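Local coordinates for protein bifunctional cytochrome P450/NADPH--P450 reductase (Deinococcus aerius, PDB 7F3H) that hydroxylates organic substrates, probably including fatty acids as in related fused P450s, at a heme iron, fed with electrons from NADPH through a fused reductase domain, at residues 122-134 against 146-159. Sequence-based numbering, arbitrary orientation.
Sequences QMLEVAQALVGKW and DDMTRLTLDTISLS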
loop_
_atom_site.group_PDB
_atom_site.type_symbol
_atom_site.label_atom_id
_atom_site.label_comp_id
_atom_site.label_asym_id
_atom_site.label_seq_id
_atom_site.Cartn_x
_atom_site.Cartn_y
_atom_site.Cartn_z
ATOM N N GLN A 122 17.580 -10.453 2.665
ATOM C CA GLN A 122 16.470 -11.001 1.890
ATOM C C GLN A 122 15.960 -9.979 0.881
ATOM O O GLN A 122 15.847 -10.275 -0.315
ATOM C CB GLN A 122 15.355 -11.464 2.829
ATOM C CG GLN A 122 15.853 -12.423 3.919
ATOM C CD GLN A 122 15.177 -12.187 5.263
ATOM O OE1 GLN A 122 14.089 -11.602 5.338
ATOM N NE2 GLN A 122 15.845 -12.597 6.339
ATOM N N MET A 123 15.710 -8.746 1.326
ATOM C CA MET A 123 15.330 -7.700 0.383
ATOM C C MET A 123 16.384 -7.579 -0.712
ATOM O O MET A 123 16.068 -7.521 -1.914
ATOM C CB MET A 123 15.143 -6.369 1.107
ATOM C CG MET A 123 14.146 -6.407 2.265
ATOM S SD MET A 123 14.236 -4.816 3.144
ATOM C CE MET A 123 12.599 -4.663 3.851
ATOM N N LEU A 124 17.659 -7.566 -0.312
ATOM C CA LEU A 124 18.714 -7.406 -1.302
ATOM C C LEU A 124 18.705 -8.567 -2.281
ATOM O O LEU A 124 18.838 -8.368 -3.500
ATOM C CB LEU A 124 20.069 -7.264 -0.611
ATOM C CG LEU A 124 21.360 -7.124 -1.426
ATOM C CD1 LEU A 124 21.503 -5.760 -2.151
ATOM C CD2 LEU A 124 22.525 -7.350 -0.464
ATOM N N GLU A 125 18.453 -9.778 -1.789
ATOM C CA GLU A 125 18.480 -10.911 -2.701
ATOM C C GLU A 125 17.485 -10.681 -3.820
ATOM O O GLU A 125 17.788 -10.910 -5.000
ATOM C CB GLU A 125 18.183 -12.215 -1.965
ATOM C CG GLU A 125 18.182 -13.466 -2.879
ATOM C CD GLU A 125 17.728 -14.724 -2.127
ATOM O OE1 GLU A 125 18.202 -14.958 -0.979
ATOM O OE2 GLU A 125 16.874 -15.463 -2.671
ATOM N N VAL A 126 16.284 -10.213 -3.460
ATOM C CA VAL A 126 15.270 -10.031 -4.481
ATOM C C VAL A 126 15.622 -8.832 -5.363
ATOM O O VAL A 126 15.567 -8.921 -6.597
ATOM C CB VAL A 126 13.876 -9.911 -3.837
ATOM C CG1 VAL A 126 12.849 -9.706 -4.903
ATOM C CG2 VAL A 126 13.536 -11.174 -3.027
ATOM N N ALA A 127 16.062 -7.721 -4.746
ATOM C CA ALA A 127 16.350 -6.515 -5.515
ATOM C C ALA A 127 17.396 -6.798 -6.595
ATOM O O ALA A 127 17.217 -6.424 -7.772
ATOM C CB ALA A 127 16.787 -5.389 -4.573
ATOM N N GLN A 128 18.455 -7.534 -6.229
ATOM C CA GLN A 128 19.496 -7.900 -7.189
ATOM C C GLN A 128 18.913 -8.702 -8.353
ATOM O O GLN A 128 19.261 -8.460 -9.517
ATOM C CB GLN A 128 20.611 -8.676 -6.464
ATOM C CG GLN A 128 21.503 -7.771 -5.592
ATOM C CD GLN A 128 22.518 -8.531 -4.761
ATOM O OE1 GLN A 128 22.257 -9.637 -4.276
ATOM N NE2 GLN A 128 23.685 -7.930 -4.570
ATOM N N ALA A 129 17.958 -9.593 -8.069
ATOM C CA ALA A 129 17.321 -10.358 -9.140
ATOM C C ALA A 129 16.567 -9.448 -10.108
ATOM O O ALA A 129 16.670 -9.619 -11.335
ATOM C CB ALA A 129 16.396 -11.415 -8.553
ATOM N N LEU A 130 15.856 -8.439 -9.579
ATOM C CA LEU A 130 15.235 -7.428 -10.437
ATOM C C LEU A 130 16.276 -6.801 -11.340
ATOM O O LEU A 130 16.137 -6.805 -12.565
ATOM C CB LEU A 130 14.570 -6.337 -9.593
ATOM C CG LEU A 130 14.157 -5.033 -10.299
ATOM C CD1 LEU A 130 12.821 -5.150 -10.985
ATOM C CD2 LEU A 130 14.071 -3.955 -9.311
ATOM N N VAL A 131 17.360 -6.300 -10.740
ATOM C CA VAL A 131 18.406 -5.646 -11.519
ATOM C C VAL A 131 18.929 -6.594 -12.591
ATOM O O VAL A 131 19.101 -6.205 -13.766
ATOM C CB VAL A 131 19.520 -5.147 -10.577
ATOM C CG1 VAL A 131 20.716 -4.579 -11.355
ATOM C CG2 VAL A 131 18.958 -4.114 -9.616
ATOM N N GLY A 132 19.135 -7.867 -12.209
ATOM C CA GLY A 132 19.579 -8.869 -13.170
ATOM C C GLY A 132 18.673 -8.960 -14.381
ATOM O O GLY A 132 19.137 -8.916 -15.521
ATOM N N LYS A 133 17.357 -9.037 -14.145
ATOM C CA LYS A 133 16.420 -9.075 -15.262
ATOM C C LYS A 133 16.573 -7.839 -16.138
ATOM O O LYS A 133 16.684 -7.944 -17.365
ATOM C CB LYS A 133 14.984 -9.193 -14.755
ATOM C CG LYS A 133 13.987 -9.443 -15.888
ATOM C CD LYS A 133 12.553 -9.538 -15.364
ATOM C CE LYS A 133 11.523 -9.607 -16.481
ATOM N NZ LYS A 133 10.158 -9.378 -15.951
ATOM N N TRP A 134 16.655 -6.659 -15.521
ATOM C CA TRP A 134 16.730 -5.455 -16.331
ATOM C C TRP A 134 18.056 -5.403 -17.069
ATOM O O TRP A 134 18.093 -5.024 -18.247
ATOM C CB TRP A 134 16.500 -4.224 -15.460
ATOM C CG TRP A 134 15.080 -4.083 -14.972
ATOM C CD1 TRP A 134 14.094 -5.036 -14.991
ATOM C CD2 TRP A 134 14.494 -2.920 -14.357
ATOM N NE1 TRP A 134 12.929 -4.533 -14.428
ATOM C CE2 TRP A 134 13.153 -3.243 -14.030
ATOM C CE3 TRP A 134 14.978 -1.641 -14.037
ATOM C CZ2 TRP A 134 12.299 -2.331 -13.411
ATOM C CZ3 TRP A 134 14.132 -0.745 -13.424
ATOM C CH2 TRP A 134 12.805 -1.088 -13.119
ATOM N N ASP A 146 4.451 -4.449 -13.409
ATOM C CA ASP A 146 4.586 -5.901 -13.381
ATOM C C ASP A 146 5.847 -6.338 -12.629
ATOM O O ASP A 146 5.779 -7.161 -11.700
ATOM C CB ASP A 146 4.572 -6.408 -14.825
ATOM C CG ASP A 146 4.959 -7.857 -14.937
ATOM O OD1 ASP A 146 4.167 -8.731 -14.486
ATOM O OD2 ASP A 146 6.074 -8.108 -15.478
ATOM N N ASP A 147 6.997 -5.739 -12.962
ATOM C CA ASP A 147 8.241 -6.111 -12.311
ATOM C C ASP A 147 8.305 -5.642 -10.859
ATOM O O ASP A 147 8.941 -6.303 -10.032
ATOM C CB ASP A 147 9.407 -5.568 -13.108
ATOM C CG ASP A 147 9.771 -6.456 -14.258
ATOM O OD1 ASP A 147 9.231 -7.583 -14.340
ATOM O OD2 ASP A 147 10.595 -6.030 -15.078
ATOM N N MET A 148 7.635 -4.526 -10.515
ATOM C CA MET A 148 7.554 -4.118 -9.112
ATOM C C MET A 148 6.713 -5.106 -8.293
ATOM O O MET A 148 7.061 -5.419 -7.147
ATOM C CB MET A 148 6.976 -2.697 -9.006
ATOM C CG MET A 148 7.858 -1.599 -9.587
ATOM S SD MET A 148 9.591 -1.636 -9.018
ATOM C CE MET A 148 10.482 -2.009 -10.503
ATOM N N THR A 149 5.598 -5.593 -8.858
ATOM C CA THR A 149 4.821 -6.651 -8.205
ATOM C C THR A 149 5.624 -7.917 -8.005
ATOM O O THR A 149 5.535 -8.544 -6.943
ATOM C CB THR A 149 3.546 -6.939 -8.994
ATOM O OG1 THR A 149 2.643 -5.833 -8.870
ATOM C CG2 THR A 149 2.934 -8.308 -8.679
ATOM N N ARG A 150 6.395 -8.321 -9.012
ATOM C CA ARG A 150 7.339 -9.407 -8.784
ATOM C C ARG A 150 8.261 -9.098 -7.602
ATOM O O ARG A 150 8.388 -9.912 -6.668
ATOM C CB ARG A 150 8.159 -9.658 -10.041
ATOM C CG ARG A 150 7.360 -10.178 -11.203
ATOM C CD ARG A 150 8.290 -10.580 -12.325
ATOM N NE ARG A 150 7.641 -11.567 -13.170
ATOM C CZ ARG A 150 7.054 -11.249 -14.314
ATOM N NH1 ARG A 150 7.068 -9.987 -14.717
ATOM N NH2 ARG A 150 6.473 -12.175 -15.062
ATOM N N LEU A 151 8.899 -7.914 -7.620
ATOM C CA LEU A 151 9.817 -7.527 -6.555
ATOM C C LEU A 151 9.170 -7.698 -5.193
ATOM O O LEU A 151 9.682 -8.423 -4.335
ATOM C CB LEU A 151 10.297 -6.083 -6.740
ATOM C CG LEU A 151 11.096 -5.452 -5.579
ATOM C CD1 LEU A 151 12.502 -6.046 -5.475
ATOM C CD2 LEU A 151 11.188 -3.932 -5.751
ATOM N N THR A 152 8.016 -7.061 -4.996
ATOM C CA THR A 152 7.414 -6.997 -3.668
ATOM C C THR A 152 6.827 -8.346 -3.245
ATOM O O THR A 152 6.985 -8.748 -2.092
ATOM C CB THR A 152 6.367 -5.880 -3.624
ATOM O OG1 THR A 152 5.391 -6.079 -4.661
ATOM C CG2 THR A 152 7.041 -4.524 -3.818
ATOM N N LEU A 153 6.192 -9.089 -4.160
ATOM C CA LEU A 153 5.733 -10.430 -3.816
ATOM C C LEU A 153 6.893 -11.312 -3.375
ATOM O O LEU A 153 6.827 -11.954 -2.329
ATOM C CB LEU A 153 5.000 -11.057 -4.985
ATOM C CG LEU A 153 3.530 -10.687 -5.142
ATOM C CD1 LEU A 153 2.933 -11.366 -6.399
ATOM C CD2 LEU A 153 2.725 -11.012 -3.869
ATOM N N ASP A 154 7.961 -11.375 -4.164
ATOM C CA ASP A 154 9.089 -12.213 -3.767
ATOM C C ASP A 154 9.688 -11.762 -2.447
ATOM O O ASP A 154 10.048 -12.593 -1.602
ATOM C CB ASP A 154 10.150 -12.213 -4.851
ATOM C CG ASP A 154 9.854 -13.221 -5.916
ATOM O OD1 ASP A 154 8.676 -13.605 -6.012
ATOM O OD2 ASP A 154 10.776 -13.606 -6.671
ATOM N N THR A 155 9.807 -10.454 -2.247
ATOM C CA THR A 155 10.431 -9.961 -1.028
ATOM C C THR A 155 9.574 -10.306 0.182
ATOM O O THR A 155 10.074 -10.830 1.193
ATOM C CB THR A 155 10.664 -8.457 -1.132
ATOM O OG1 THR A 155 11.496 -8.185 -2.273
ATOM C CG2 THR A 155 11.386 -7.971 0.086
ATOM N N ILE A 156 8.282 -9.993 0.109
ATOM C CA ILE A 156 7.452 -10.263 1.261
ATOM C C ILE A 156 7.337 -11.778 1.478
ATOM O O ILE A 156 7.310 -12.223 2.620
ATOM C CB ILE A 156 6.094 -9.532 1.135
ATOM C CG1 ILE A 156 5.453 -9.381 2.504
ATOM C CG2 ILE A 156 5.127 -10.290 0.300
ATOM C CD1 ILE A 156 6.372 -8.712 3.536
ATOM N N SER A 157 7.371 -12.598 0.411
ATOM C CA SER A 157 7.296 -14.064 0.549
ATOM C C SER A 157 8.546 -14.643 1.204
ATOM O O SER A 157 8.454 -15.551 2.043
ATOM C CB SER A 157 7.077 -14.722 -0.819
ATOM O OG SER A 157 5.841 -14.337 -1.411
ATOM N N LEU A 158 9.719 -14.156 0.803
ATOM C CA LEU A 158 10.978 -14.609 1.390
ATOM C C LEU A 158 11.100 -14.180 2.850
ATOM O O LEU A 158 11.460 -14.988 3.718
ATOM C CB LEU A 158 12.150 -14.041 0.589
ATOM C CG LEU A 158 13.572 -14.559 0.861
ATOM C CD1 LEU A 158 13.643 -16.116 0.831
ATOM C CD2 LEU A 158 14.662 -13.889 -0.031
ATOM N N SER A 159 10.785 -12.911 3.153
ATOM C CA SER A 159 10.883 -12.467 4.538
ATOM C C SER A 159 9.754 -13.020 5.370
ATOM O O SER A 159 9.901 -13.186 6.586
ATOM C CB SER A 159 10.865 -10.950 4.630
ATOM O OG SER A 159 12.112 -10.417 4.273
HETATM O O HOH W 1 13.221 -6.187 -1.801
#
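D147 joins the two helices at one end of the contact, its carboxylate taken by two donors of 122-134. K133, fully extended with CG trans to its backbone N (chi1 -172°), brings NZ to within 2.6 Å of D147 OD1 on the syn side, forming a salt bridge. W134 donates its indole N-H, NE1, to D147 OD2 at 2.8 Å, reaching that oxygen from its anti side and somewhat out of the carboxylate plane. Two bonds to different oxygens thus limit rotation of the carboxylate. At the far end S159 OG donates to Q122 OE1, in the carbonyl plane. In the middle, T155 OG1 gives its proton to L151 O and accepts one from a water that also donates to M123 O, so the water bridges the helices.

Between these ends the packing is largely apolar, with one polar crossing at T155. V126 is a knob among L151, D154, T155 and L158, its CG1 lying 3.7 Å from L151 CD1. The methyl of M148, CE, sits 3.4 Å from W134 CZ2 and also meets L130 CD1.

The axes of the two segments are antiparallel within about 28° (152°) and approach to 8.9 Å at their closest. Within the cytochrome P450 fold, helix 408-425 packs against M123, A127 and T155, while helix 254-285 receives M148 and L151; I156 of helix 144-161 touches the heme.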